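Local coordinates for hemolysin-related protein (Vibrio cholerae serotype O1, PDB 6MLT), which forms part of the extracellular biofilm matrix as a secreted, metal- and carbohydrate-binding protein, probably contributing to biofilm adhesion, at residues 103-108 with 112-117; 149-154 with 160-165. All blocks are in the same frame, centred on the assembly; numbering follows the deposited sequence.

Along the chain the two contacts come in series: interaction 1 (103-108 with 112-117) closes one short metal-binding loop before interaction 2 (149-154 with 160-165) opens the next, and neither encloses nor crosses the other. Each joins the first two strands of a four-stranded antiparallel sheet, 101-103 with 112-115 in one and 150-152 with 161-164 in the other. The two sheets are consecutive blades of a propeller-like domain. The centres of the two contacts are about 10 Å apart, and apolar side chains bridge the gap: L105 CD2 lies 3.7 Å from I160 CG2, and A103 CB 3.9 Å from L151 CD1. Each loop holds its own sodium ion.

Interaction 1 of 2, residues 103-108 with 112-117; sequences ADLDGD and EIVSTS. With NA (sodium ion), chain D.
E112 folds its carboxylate back over the 103-108 loop and meets it in two ways, through a sodium ion and through a backbone N-H. Both of its oxygens bind the metal, OE1 at 2.5 Å and OE2 at 2.3 Å, making E112 a bidentate ligand. The side chain reaches the ion because it bends sharply at chi2 (82°), which swings CD round toward the loop. OE1 also accepts a hydrogen bond from the backbone N of L105, 2.7 Å long and met nearly along the C-O axis, so this one oxygen ties the start of the loop to the metal. On the loop side, D104, D106 and D108 each offer OD1 alone, D106 OD1 standing 2.3 Å from the ion, and the carbonyl O of L110 completes the protein ligands. The carboxylates of D106 and E112 are steeply turned, their planes 77° apart, as they converge on the metal. D104 OD1 takes a further, weak bond from G107 N while its OD2 accepts from G109 N, which fixes the rotation of that carboxylate. K133 forms a salt bridge with D106 OD2 and a hydrogen bond with E112 OE2, and probably offsets part of the negative charge gathered here.

Behind the ion, A103 and E112 form an antiparallel hydrogen-bonded pair, with E112 N 2.8 Å from A103 O. L105 sets CB beside E112 OE1 and sends CD1 past E112 CB to V114 CG2, 3.7 Å away. Aspartates at alternate positions, a main-chain carbonyl and a bidentate glutamate at the start of the second strand are characteristic of the DxDxDG metal-binding loop of FG-GAP-like beta-propeller repeats.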
loop_
_atom_site.group_PDB
_atom_site.type_symbol
_atom_site.label_atom_id
_atom_site.label_comp_id
_atom_site.label_asym_id
_atom_site.label_seq_id
_atom_site.Cartn_x
_atom_site.Cartn_y
_atom_site.Cartn_z
ATOM N N ALA A 103 -17.909 3.334 -3.827
ATOM C CA ALA A 103 -17.934 2.177 -2.945
ATOM C C ALA A 103 -19.383 1.885 -2.607
ATOM O O ALA A 103 -20.262 2.730 -2.798
ATOM C CB ALA A 103 -17.132 2.411 -1.659
ATOM N N ASP A 104 -19.623 0.677 -2.101
ATOM C CA ASP A 104 -20.927 0.320 -1.547
ATOM C C ASP A 104 -20.981 0.885 -0.135
ATOM O O ASP A 104 -20.481 0.277 0.813
ATOM C CB ASP A 104 -21.130 -1.190 -1.562
ATOM C CG ASP A 104 -22.498 -1.613 -1.036
ATOM O OD1 ASP A 104 -23.298 -0.743 -0.617
ATOM O OD2 ASP A 104 -22.773 -2.830 -1.050
ATOM N N LEU A 105 -21.580 2.066 0.002
ATOM C CA LEU A 105 -21.496 2.811 1.251
ATOM C C LEU A 105 -22.539 2.366 2.268
ATOM O O LEU A 105 -22.293 2.460 3.476
ATOM C CB LEU A 105 -21.649 4.305 0.968
ATOM C CG LEU A 105 -20.552 4.936 0.104
ATOM C CD1 LEU A 105 -20.901 6.379 -0.237
ATOM C CD2 LEU A 105 -19.219 4.865 0.804
ATOM N N ASP A 106 -23.697 1.891 1.818
ATOM C CA ASP A 106 -24.771 1.501 2.720
ATOM C C ASP A 106 -24.954 -0.004 2.823
ATOM O O ASP A 106 -25.847 -0.455 3.544
ATOM C CB ASP A 106 -26.093 2.157 2.294
ATOM C CG ASP A 106 -26.551 1.737 0.905
ATOM O OD1 ASP A 106 -25.823 1.003 0.206
ATOM O OD2 ASP A 106 -27.661 2.156 0.514
ATOM N N GLY A 107 -24.136 -0.790 2.128
ATOM C CA GLY A 107 -24.175 -2.233 2.276
ATOM C C GLY A 107 -25.351 -2.918 1.614
ATOM O O GLY A 107 -25.739 -4.009 2.043
ATOM N N ASP A 108 -25.927 -2.320 0.571
ATOM C CA ASP A 108 -27.039 -2.937 -0.141
ATOM C C ASP A 108 -26.582 -3.748 -1.349
ATOM O O ASP A 108 -27.425 -4.242 -2.103
ATOM C CB ASP A 108 -28.065 -1.871 -0.565
ATOM C CG ASP A 108 -27.563 -0.959 -1.676
ATOM O OD1 ASP A 108 -26.387 -1.070 -2.082
ATOM O OD2 ASP A 108 -28.368 -0.122 -2.145
ATOM N N GLU A 112 -22.186 3.088 -4.842
ATOM C CA GLU A 112 -22.489 4.514 -4.843
ATOM C C GLU A 112 -21.277 5.300 -5.335
ATOM O O GLU A 112 -20.133 4.882 -5.148
ATOM C CB GLU A 112 -22.871 5.013 -3.443
ATOM C CG GLU A 112 -24.301 4.694 -3.019
ATOM C CD GLU A 112 -24.465 3.289 -2.476
ATOM O OE1 GLU A 112 -23.571 2.829 -1.730
ATOM O OE2 GLU A 112 -25.491 2.641 -2.792
ATOM N N ILE A 113 -21.532 6.460 -5.938
ATOM C CA ILE A 113 -20.495 7.279 -6.562
ATOM C C ILE A 113 -20.515 8.654 -5.909
ATOM O O ILE A 113 -21.529 9.355 -5.974
ATOM C CB ILE A 113 -20.711 7.393 -8.078
ATOM C CG1 ILE A 113 -20.742 5.996 -8.700
ATOM C CG2 ILE A 113 -19.627 8.257 -8.713
ATOM C CD1 ILE A 113 -21.272 5.974 -10.107
ATOM N N VAL A 114 -19.390 9.051 -5.312
ATOM C CA VAL A 114 -19.297 10.277 -4.523
ATOM C C VAL A 114 -18.525 11.317 -5.321
ATOM O O VAL A 114 -17.435 11.034 -5.837
ATOM C CB VAL A 114 -18.612 10.027 -3.166
ATOM C CG1 VAL A 114 -18.741 11.256 -2.269
ATOM C CG2 VAL A 114 -19.189 8.805 -2.485
ATOM N N SER A 115 -19.077 12.523 -5.411
ATOM C CA SER A 115 -18.418 13.595 -6.149
ATOM C C SER A 115 -18.997 14.937 -5.724
ATOM O O SER A 115 -20.009 15.008 -5.023
ATOM C CB SER A 115 -18.583 13.411 -7.659
ATOM O OG SER A 115 -19.874 13.813 -8.077
ATOM N N THR A 116 -18.353 16.006 -6.190
ATOM C CA THR A 116 -18.901 17.347 -6.040
ATOM C C THR A 116 -18.314 18.233 -7.133
ATOM O O THR A 116 -17.474 17.803 -7.931
ATOM C CB THR A 116 -18.626 17.908 -4.639
ATOM O OG1 THR A 116 -19.454 19.061 -4.407
ATOM C CG2 THR A 116 -17.159 18.290 -4.475
ATOM N N SER A 117 -18.785 19.479 -7.168
ATOM C CA SER A 117 -18.242 20.504 -8.045
ATOM C C SER A 117 -18.260 21.831 -7.305
ATOM O O SER A 117 -18.830 21.953 -6.218
ATOM C CB SER A 117 -19.049 20.620 -9.344
ATOM O OG SER A 117 -20.171 21.462 -9.137
HETATM NA NA NA D . -24.803 0.646 -1.853
#

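Interaction 2 of 2, residues 149-154 with 160-165; sequences IALADI and IEILAA. With NA (sodium ion), chain E.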
loop_
_atom_site.group_PDB
_atom_site.type_symbol
_atom_site.label_atom_id
_atom_site.label_comp_id
_atom_site.label_asym_id
_atom_site.label_seq_id
_atom_site.Cartn_x
_atom_site.Cartn_y
_atom_site.Cartn_z
ATOM N N ILE A 149 -11.437 12.947 -3.134
ATOM C CA ILE A 149 -12.316 12.324 -2.156
ATOM C C ILE A 149 -11.799 10.918 -1.897
ATOM O O ILE A 149 -11.537 10.165 -2.842
ATOM C CB ILE A 149 -13.775 12.289 -2.645
ATOM C CG1 ILE A 149 -14.301 13.720 -2.803
ATOM C CG2 ILE A 149 -14.635 11.496 -1.682
ATOM C CD1 ILE A 149 -15.676 13.812 -3.417
ATOM N N ALA A 150 -11.636 10.575 -0.622
ATOM C CA ALA A 150 -11.274 9.229 -0.211
ATOM C C ALA A 150 -12.352 8.697 0.727
ATOM O O ALA A 150 -13.019 9.466 1.429
ATOM C CB ALA A 150 -9.911 9.197 0.474
ATOM N N LEU A 151 -12.525 7.380 0.723
ATOM C CA LEU A 151 -13.589 6.714 1.469
ATOM C C LEU A 151 -12.981 5.695 2.419
ATOM O O LEU A 151 -12.254 4.795 1.982
ATOM C CB LEU A 151 -14.561 6.024 0.515
ATOM C CG LEU A 151 -15.106 6.904 -0.609
ATOM C CD1 LEU A 151 -15.891 6.066 -1.601
ATOM C CD2 LEU A 151 -15.968 8.017 -0.043
ATOM N N ALA A 152 -13.303 5.813 3.706
ATOM C CA ALA A 152 -12.778 4.882 4.698
ATOM C C ALA A 152 -13.635 4.931 5.950
ATOM O O ALA A 152 -14.271 5.947 6.246
ATOM C CB ALA A 152 -11.321 5.201 5.056
ATOM N N ASP A 153 -13.644 3.817 6.682
ATOM C CA ASP A 153 -14.190 3.790 8.038
ATOM C C ASP A 153 -13.042 4.145 8.971
ATOM O O ASP A 153 -12.209 3.296 9.299
ATOM C CB ASP A 153 -14.786 2.427 8.371
ATOM C CG ASP A 153 -15.376 2.367 9.787
ATOM O OD1 ASP A 153 -15.249 3.345 10.559
ATOM O OD2 ASP A 153 -15.986 1.330 10.123
ATOM N N ILE A 154 -12.995 5.407 9.409
ATOM C CA ILE A 154 -11.810 5.904 10.102
ATOM C C ILE A 154 -11.886 5.735 11.609
ATOM O O ILE A 154 -10.856 5.886 12.284
ATOM C CB ILE A 154 -11.548 7.385 9.761
ATOM C CG1 ILE A 154 -12.713 8.270 10.232
ATOM C CG2 ILE A 154 -11.292 7.532 8.266
ATOM C CD1 ILE A 154 -12.532 9.745 9.926
ATOM N N ILE A 160 -19.199 4.612 7.019
ATOM C CA ILE A 160 -18.119 5.036 6.130
ATOM C C ILE A 160 -18.004 6.551 6.170
ATOM O O ILE A 160 -19.009 7.266 6.041
ATOM C CB ILE A 160 -18.346 4.551 4.689
ATOM C CG1 ILE A 160 -18.599 3.041 4.658
ATOM C CG2 ILE A 160 -17.144 4.912 3.815
ATOM C CD1 ILE A 160 -17.545 2.211 5.370
ATOM N N GLU A 161 -16.780 7.039 6.328
ATOM C CA GLU A 161 -16.489 8.461 6.299
ATOM C C GLU A 161 -15.961 8.872 4.928
ATOM O O GLU A 161 -15.368 8.074 4.194
ATOM C CB GLU A 161 -15.481 8.831 7.388
ATOM C CG GLU A 161 -16.090 8.871 8.793
ATOM C CD GLU A 161 -16.425 7.484 9.342
ATOM O OE1 GLU A 161 -15.538 6.601 9.319
ATOM O OE2 GLU A 161 -17.575 7.278 9.797
ATOM N N ILE A 162 -16.188 10.137 4.598
ATOM C CA ILE A 162 -15.839 10.723 3.311
ATOM C C ILE A 162 -14.836 11.837 3.585
ATOM O O ILE A 162 -15.160 12.811 4.276
ATOM C CB ILE A 162 -17.093 11.254 2.593
ATOM C CG1 ILE A 162 -18.058 10.102 2.303
ATOM C CG2 ILE A 162 -16.736 11.975 1.309
ATOM C CD1 ILE A 162 -19.467 10.554 1.931
ATOM N N LEU A 163 -13.617 11.680 3.075
ATOM C CA LEU A 163 -12.549 12.655 3.271
ATOM C C LEU A 163 -12.490 13.541 2.030
ATOM O O LEU A 163 -12.015 13.108 0.975
ATOM C CB LEU A 163 -11.210 11.958 3.511
ATOM C CG LEU A 163 -11.197 10.686 4.357
ATOM C CD1 LEU A 163 -9.768 10.148 4.456
ATOM C CD2 LEU A 163 -11.762 10.926 5.724
ATOM N N ALA A 164 -12.957 14.779 2.158
ATOM C CA ALA A 164 -13.081 15.690 1.027
ATOM C C ALA A 164 -12.189 16.911 1.235
ATOM O O ALA A 164 -11.496 17.041 2.245
ATOM C CB ALA A 164 -14.540 16.114 0.829
ATOM N N ALA A 165 -12.250 17.836 0.274
ATOM C CA ALA A 165 -11.297 18.941 0.241
ATOM C C ALA A 165 -11.500 19.920 1.389
ATOM O O ALA A 165 -10.549 20.603 1.788
ATOM C CB ALA A 165 -11.409 19.685 -1.088
HETATM NA NA NA E . -16.860 5.120 10.637
#
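Metal coordination and beta pairing share one residue here: the carboxylate of E161, a strand residue paired with A152, grips a sodium ion with both oxygens and, with one of them, a backbone N-H at the start of the metal loop. OE1 and OE2 each stand 2.4 Å from the ion, and OE1 also accepts the backbone N-H of I154 at 2.8 Å. D153 supplies OD1 from the other segment, its carboxylate plane turned 62° from that of E161. D153 OD1 reaches the metal and also accepts a hydrogen bond from G156 N, while OD2 accepts one from G158 N. N155, D157 and the carbonyl O of N159 complete the protein ligands.

I154 flanks the bent stem of E161. Its CG1 lies between the backbone N and the carbonyl carbon (chi1 63°), which brings it 3.7 Å from E161 CG, so that an aliphatic side chain lies along the stem of the buried glutamate. This is the hairpin of an FG-GAP-like repeat, in which the metal loop joins the first two strands of a propeller blade. Strands 150-152 and 161-164 run antiparallel at 154°, and A150 with L163 and A152 with E161 are the hydrogen-bonded pairs.

On the face carrying L151 and I162, these two side chains lie side by side and L151 CD2 touches I162 CG1 at 3.8 Å. Farther along, I149 and I162 also point the same way, their CG2 methyls 3.7 Å apart. The L163 side chain occupies the other face, along with A150, and reaches strand 185-188 of the following blade, where it packs on S185 and A187.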